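Local coordinates for protein putative xanthine dehydrogenase YAGS fad-binding subunit (Escherichia coli, PDB 5G5G) that carries the molybdenum and pterin cytosine dinucleotide cofactor of a periplasmic aldehyde oxidase, where aldehydes are probably oxidised to carboxylic acids, at residues Val54-Asp67 with Ala127-Tyr141. Numbering follows the deposited sequence.
Sequences VGSAIAKGRLTALD and ASLVQAHYRRNKGAY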
loop_
_atom_site.group_PDB
_atom_site.type_symbol
_atom_site.label_atom_id
_atom_site.label_comp_id
_atom_site.label_asym_id
_atom_site.label_seq_id
_atom_site.Cartn_x
_atom_site.Cartn_y
_atom_site.Cartn_z
ATOM N N VAL C 54 3.962 18.198 -13.412
ATOM C CA VAL C 54 2.861 19.095 -13.039
ATOM C C VAL C 54 1.568 18.441 -13.501
ATOM O O VAL C 54 1.395 18.132 -14.690
ATOM C CB VAL C 54 2.998 20.472 -13.680
ATOM C CG1 VAL C 54 1.859 21.405 -13.285
ATOM C CG2 VAL C 54 4.361 21.070 -13.311
ATOM N N GLY C 55 0.655 18.254 -12.563
ATOM C CA GLY C 55 -0.638 17.605 -12.840
ATOM C C GLY C 55 -1.795 18.578 -12.842
ATOM O O GLY C 55 -1.705 19.663 -12.261
ATOM N N SER C 56 -2.848 18.234 -13.576
ATOM C CA SER C 56 -4.016 19.097 -13.672
ATOM C C SER C 56 -4.606 19.407 -12.299
ATOM O O SER C 56 -4.833 18.507 -11.459
ATOM C CB SER C 56 -5.115 18.441 -14.493
ATOM O OG SER C 56 -6.233 19.328 -14.515
ATOM N N ALA C 57 -4.920 20.673 -12.107
ATOM C CA ALA C 57 -5.581 21.140 -10.881
ATOM C C ALA C 57 -7.110 20.947 -10.926
ATOM O O ALA C 57 -7.773 21.122 -9.895
ATOM C CB ALA C 57 -5.231 22.591 -10.592
ATOM N N ILE C 58 -7.655 20.614 -12.087
ATOM C CA ILE C 58 -9.059 20.372 -12.211
ATOM C C ILE C 58 -9.336 18.990 -12.760
ATOM O O ILE C 58 -8.496 18.371 -13.467
ATOM C CB ILE C 58 -9.779 21.400 -13.098
ATOM C CG1 ILE C 58 -9.398 21.266 -14.557
ATOM C CG2 ILE C 58 -9.517 22.811 -12.614
ATOM C CD1 ILE C 58 -10.202 22.132 -15.470
ATOM N N ALA C 59 -10.557 18.515 -12.487
ATOM C CA ALA C 59 -10.979 17.218 -13.009
ATOM C C ALA C 59 -11.172 17.243 -14.500
ATOM O O ALA C 59 -10.829 16.269 -15.189
ATOM C CB ALA C 59 -12.287 16.773 -12.365
ATOM N N LYS C 60 -11.747 18.326 -15.024
ATOM C CA LYS C 60 -12.287 18.273 -16.384
ATOM C C LYS C 60 -12.588 19.659 -16.939
ATOM O O LYS C 60 -13.196 20.507 -16.239
ATOM C CB LYS C 60 -13.612 17.467 -16.425
ATOM C CG LYS C 60 -14.128 17.208 -17.849
ATOM C CD LYS C 60 -15.553 16.685 -17.972
ATOM C CE LYS C 60 -15.732 16.212 -19.405
ATOM N NZ LYS C 60 -17.000 15.502 -19.664
ATOM N N GLY C 61 -12.186 19.839 -18.193
ATOM C CA GLY C 61 -12.279 21.116 -18.863
ATOM C C GLY C 61 -11.157 21.327 -19.869
ATOM O O GLY C 61 -10.649 20.386 -20.476
ATOM N N ARG C 62 -10.792 22.598 -20.042
ATOM C CA ARG C 62 -9.814 23.034 -21.019
ATOM C C ARG C 62 -8.692 23.764 -20.285
ATOM O O ARG C 62 -8.924 24.495 -19.311
ATOM C CB ARG C 62 -10.448 24.005 -22.035
ATOM C CG ARG C 62 -9.637 24.133 -23.319
ATOM C CD ARG C 62 -10.363 24.845 -24.452
ATOM N NE ARG C 62 -9.504 24.950 -25.646
ATOM C CZ ARG C 62 -9.284 23.975 -26.536
ATOM N NH1 ARG C 62 -9.868 22.786 -26.426
ATOM N NH2 ARG C 62 -8.472 24.200 -27.566
ATOM N N LEU C 63 -7.486 23.538 -20.765
ATOM C CA LEU C 63 -6.304 24.242 -20.325
ATOM C C LEU C 63 -6.243 25.488 -21.203
ATOM O O LEU C 63 -5.897 25.396 -22.375
ATOM C CB LEU C 63 -5.101 23.309 -20.527
ATOM C CG LEU C 63 -3.757 23.697 -19.951
ATOM C CD1 LEU C 63 -3.863 23.937 -18.455
ATOM C CD2 LEU C 63 -2.743 22.624 -20.301
ATOM N N THR C 64 -6.662 26.630 -20.667
ATOM C CA THR C 64 -6.746 27.869 -21.502
ATOM C C THR C 64 -5.328 28.369 -21.786
ATOM O O THR C 64 -4.984 28.699 -22.956
ATOM C CB THR C 64 -7.667 28.949 -20.895
ATOM O OG1 THR C 64 -7.384 29.147 -19.507
ATOM C CG2 THR C 64 -9.142 28.498 -21.018
ATOM N N ALA C 65 -4.477 28.283 -20.769
ATOM C CA ALA C 65 -3.050 28.544 -20.993
ATOM C C ALA C 65 -2.131 27.762 -20.040
ATOM O O ALA C 65 -2.538 27.272 -18.973
ATOM C CB ALA C 65 -2.785 30.028 -20.929
ATOM N N LEU C 66 -0.893 27.641 -20.463
ATOM C CA LEU C 66 0.078 26.945 -19.697
ATOM C C LEU C 66 1.370 27.699 -19.879
ATOM O O LEU C 66 2.019 27.584 -20.901
ATOM C CB LEU C 66 0.196 25.505 -20.209
ATOM C CG LEU C 66 1.165 24.651 -19.409
ATOM C CD1 LEU C 66 0.796 24.624 -17.927
ATOM C CD2 LEU C 66 1.178 23.209 -19.937
ATOM N N ASP C 67 1.712 28.522 -18.909
ATOM C CA ASP C 67 2.819 29.431 -19.092
ATOM C C ASP C 67 3.993 28.933 -18.293
ATOM O O ASP C 67 3.852 28.376 -17.232
ATOM C CB ASP C 67 2.397 30.818 -18.759
ATOM C CG ASP C 67 1.267 31.289 -19.632
ATOM O OD1 ASP C 67 1.446 31.291 -20.905
ATOM O OD2 ASP C 67 0.166 31.579 -19.078
ATOM N N ALA C 127 8.595 23.568 -10.503
ATOM C CA ALA C 127 7.283 23.051 -10.910
ATOM C C ALA C 127 6.142 23.860 -10.287
ATOM O O ALA C 127 5.130 24.050 -10.959
ATOM C CB ALA C 127 7.169 21.576 -10.582
ATOM N N SER C 128 6.297 24.374 -9.053
ATOM C CA SER C 128 5.288 25.238 -8.433
ATOM C C SER C 128 5.050 26.505 -9.184
ATOM O O SER C 128 4.077 27.156 -8.942
ATOM C CB SER C 128 5.715 25.720 -7.016
ATOM O OG SER C 128 6.145 24.605 -6.335
ATOM N N LEU C 129 6.023 26.919 -9.987
ATOM C CA LEU C 129 5.903 28.152 -10.754
ATOM C C LEU C 129 5.195 28.023 -12.124
ATOM O O LEU C 129 4.918 29.046 -12.738
ATOM C CB LEU C 129 7.282 28.769 -10.983
ATOM C CG LEU C 129 8.112 28.988 -9.724
ATOM C CD1 LEU C 129 9.449 29.654 -10.052
ATOM C CD2 LEU C 129 7.322 29.832 -8.762
ATOM N N VAL C 130 4.932 26.809 -12.587
ATOM C CA VAL C 130 4.271 26.624 -13.861
ATOM C C VAL C 130 2.845 27.195 -13.704
ATOM O O VAL C 130 2.157 26.791 -12.790
ATOM C CB VAL C 130 4.273 25.146 -14.262
ATOM C CG1 VAL C 130 3.393 24.883 -15.480
ATOM C CG2 VAL C 130 5.706 24.718 -14.560
ATOM N N GLN C 131 2.423 28.065 -14.605
ATOM C CA GLN C 131 1.165 28.818 -14.451
ATOM C C GLN C 131 0.142 28.157 -15.377
ATOM O O GLN C 131 0.146 28.376 -16.574
ATOM C CB GLN C 131 1.438 30.287 -14.790
ATOM C CG GLN C 131 0.234 31.210 -14.807
ATOM C CD GLN C 131 0.583 32.659 -15.197
ATOM O OE1 GLN C 131 1.338 33.331 -14.477
ATOM N NE2 GLN C 131 0.055 33.150 -16.345
ATOM N N ALA C 132 -0.771 27.403 -14.813
ATOM C CA ALA C 132 -1.850 26.764 -15.584
ATOM C C ALA C 132 -3.164 27.461 -15.289
ATOM O O ALA C 132 -3.491 27.649 -14.125
ATOM C CB ALA C 132 -1.976 25.317 -15.229
ATOM N N HIS C 133 -3.882 27.884 -16.309
ATOM C CA HIS C 133 -5.229 28.401 -16.093
ATOM C C HIS C 133 -6.216 27.588 -16.927
ATOM O O HIS C 133 -5.932 27.145 -18.067
ATOM C CB HIS C 133 -5.346 29.911 -16.355
ATOM C CG HIS C 133 -4.456 30.758 -15.493
ATOM N ND1 HIS C 133 -3.782 31.853 -15.983
ATOM C CD2 HIS C 133 -4.130 30.674 -14.178
ATOM C CE1 HIS C 133 -3.069 32.400 -15.011
ATOM N NE2 HIS C 133 -3.262 31.702 -13.907
ATOM N N TYR C 134 -7.397 27.431 -16.332
ATOM C CA TYR C 134 -8.436 26.508 -16.776
ATOM C C TYR C 134 -9.853 27.113 -16.870
ATOM O O TYR C 134 -10.187 28.076 -16.162
ATOM C CB TYR C 134 -8.564 25.366 -15.778
ATOM C CG TYR C 134 -7.299 24.687 -15.334
ATOM C CD1 TYR C 134 -6.535 25.204 -14.280
ATOM C CD2 TYR C 134 -6.909 23.481 -15.908
ATOM C CE1 TYR C 134 -5.386 24.567 -13.831
ATOM C CE2 TYR C 134 -5.777 22.830 -15.472
ATOM C CZ TYR C 134 -5.033 23.361 -14.424
ATOM O OH TYR C 134 -3.931 22.699 -13.964
ATOM N N ARG C 135 -10.645 26.464 -17.718
ATOM C CA ARG C 135 -12.102 26.607 -17.816
ATOM C C ARG C 135 -12.684 25.226 -17.472
ATOM O O ARG C 135 -12.546 24.287 -18.249
ATOM C CB ARG C 135 -12.467 26.989 -19.249
ATOM C CG ARG C 135 -13.954 27.223 -19.513
ATOM C CD ARG C 135 -14.427 28.572 -18.981
ATOM N NE ARG C 135 -15.904 28.659 -18.987
ATOM C CZ ARG C 135 -16.634 29.694 -19.431
ATOM N NH1 ARG C 135 -16.075 30.811 -19.908
ATOM N NH2 ARG C 135 -17.961 29.626 -19.378
ATOM N N ARG C 136 -13.315 25.104 -16.309
ATOM C CA ARG C 136 -13.948 23.838 -15.953
ATOM C C ARG C 136 -15.111 23.536 -16.850
ATOM O O ARG C 136 -15.812 24.457 -17.335
ATOM C CB ARG C 136 -14.497 23.889 -14.547
ATOM C CG ARG C 136 -13.495 24.044 -13.447
ATOM C CD ARG C 136 -14.252 23.960 -12.123
ATOM N NE ARG C 136 -13.313 24.068 -11.010
ATOM C CZ ARG C 136 -12.639 23.058 -10.470
ATOM N NH1 ARG C 136 -12.780 21.808 -10.917
ATOM N NH2 ARG C 136 -11.821 23.317 -9.448
ATOM N N ASN C 137 -15.333 22.253 -17.121
ATOM C CA ASN C 137 -16.547 21.799 -17.789
ATOM C C ASN C 137 -17.257 20.869 -16.821
ATOM O O ASN C 137 -16.651 20.399 -15.855
ATOM C CB ASN C 137 -16.237 21.095 -19.115
ATOM C CG ASN C 137 -15.658 22.039 -20.167
ATOM O OD1 ASN C 137 -15.476 23.248 -19.932
ATOM N ND2 ASN C 137 -15.338 21.485 -21.325
ATOM N N LYS C 138 -18.555 20.683 -17.060
ATOM C CA LYS C 138 -19.403 19.779 -16.294
ATOM C C LYS C 138 -18.981 18.326 -16.510
ATOM O O LYS C 138 -18.747 17.870 -17.638
ATOM C CB LYS C 138 -20.865 19.977 -16.707
ATOM C CG LYS C 138 -21.861 19.063 -16.007
ATOM C CD LYS C 138 -22.069 19.559 -14.570
ATOM C CE LYS C 138 -22.529 18.464 -13.604
ATOM N NZ LYS C 138 -23.979 18.600 -13.328
ATOM N N GLY C 139 -18.837 17.612 -15.407
ATOM C CA GLY C 139 -18.487 16.210 -15.457
ATOM C C GLY C 139 -19.443 15.334 -14.661
ATOM O O GLY C 139 -20.285 15.818 -13.940
ATOM N N ALA C 140 -19.278 14.033 -14.821
ATOM C CA ALA C 140 -20.064 13.004 -14.127
ATOM C C ALA C 140 -19.127 12.222 -13.287
ATOM O O ALA C 140 -18.178 11.605 -13.803
ATOM C CB ALA C 140 -20.761 12.075 -15.107
ATOM N N TYR C 141 -19.370 12.280 -11.969
ATOM C CA TYR C 141 -18.489 11.715 -11.006
ATOM C C TYR C 141 -19.080 10.703 -10.091
ATOM O O TYR C 141 -18.350 10.136 -9.327
ATOM C CB TYR C 141 -17.819 12.816 -10.190
ATOM C CG TYR C 141 -17.177 13.833 -11.073
ATOM C CD1 TYR C 141 -16.060 13.494 -11.840
ATOM C CD2 TYR C 141 -17.674 15.134 -11.150
ATOM C CE1 TYR C 141 -15.463 14.436 -12.667
ATOM C CE2 TYR C 141 -17.092 16.084 -11.959
ATOM C CZ TYR C 141 -15.991 15.731 -12.713
ATOM O OH TYR C 141 -15.453 16.701 -13.525
HETATM O O HOH W 1 -10.152 21.012 -8.036
HETATM O O HOH W 2 -11.658 19.581 -9.824
HETATM O O HOH W 3 -13.620 20.504 -13.444
HETATM O O HOH W 4 6.153 29.309 -15.231
#
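The Y134 ring packs against A57 and I58, in the loop that joins strands 49-55 and 61-67. Y134 OH accepts a nearly straight bond from A57 N (2.9 Å, 167°), with A57 CB beside the same end of the ring. I58 CG2 sits over one face of the Y134 ring, offset toward the rim, in a CH-pi contact 4.2 Å from the centroid. I58 CG1 stands between backbone N and carbonyl carbon (chi1 69°), which lays CD1 along Y134 CD2 and CB. L63 CD1 meets Y134 CE2 at 3.7 Å.

Extended from CG to NE, the R136 chain brings its guanidinium to I58, whose CG2 lies 3.7 Å above the plane, offset toward the rim. Waters at the guanidinium link it to A57 O, A59 N and K60 O. Farther along, L66 CD1 packs on V130 CG1 and A132 CB.

Strands 61-67 and 131-136 pair antiparallel. A classic beta bulge sets T64 and A65 opposite the single residue H133, whose O accepts from both their N atoms. At the far end Q131 NE2 gives D67 OD2 a weak bond (3.2 Å), the amide and carboxylate planes almost perpendicular.

The two strands, distant in sequence, belong to the a/b hammerhead domain. Strand 104-105 flanks 61-67 on its other edge. V130, A132 and Y134 rest on strand 111-117, and V130 also touches helix 69-72.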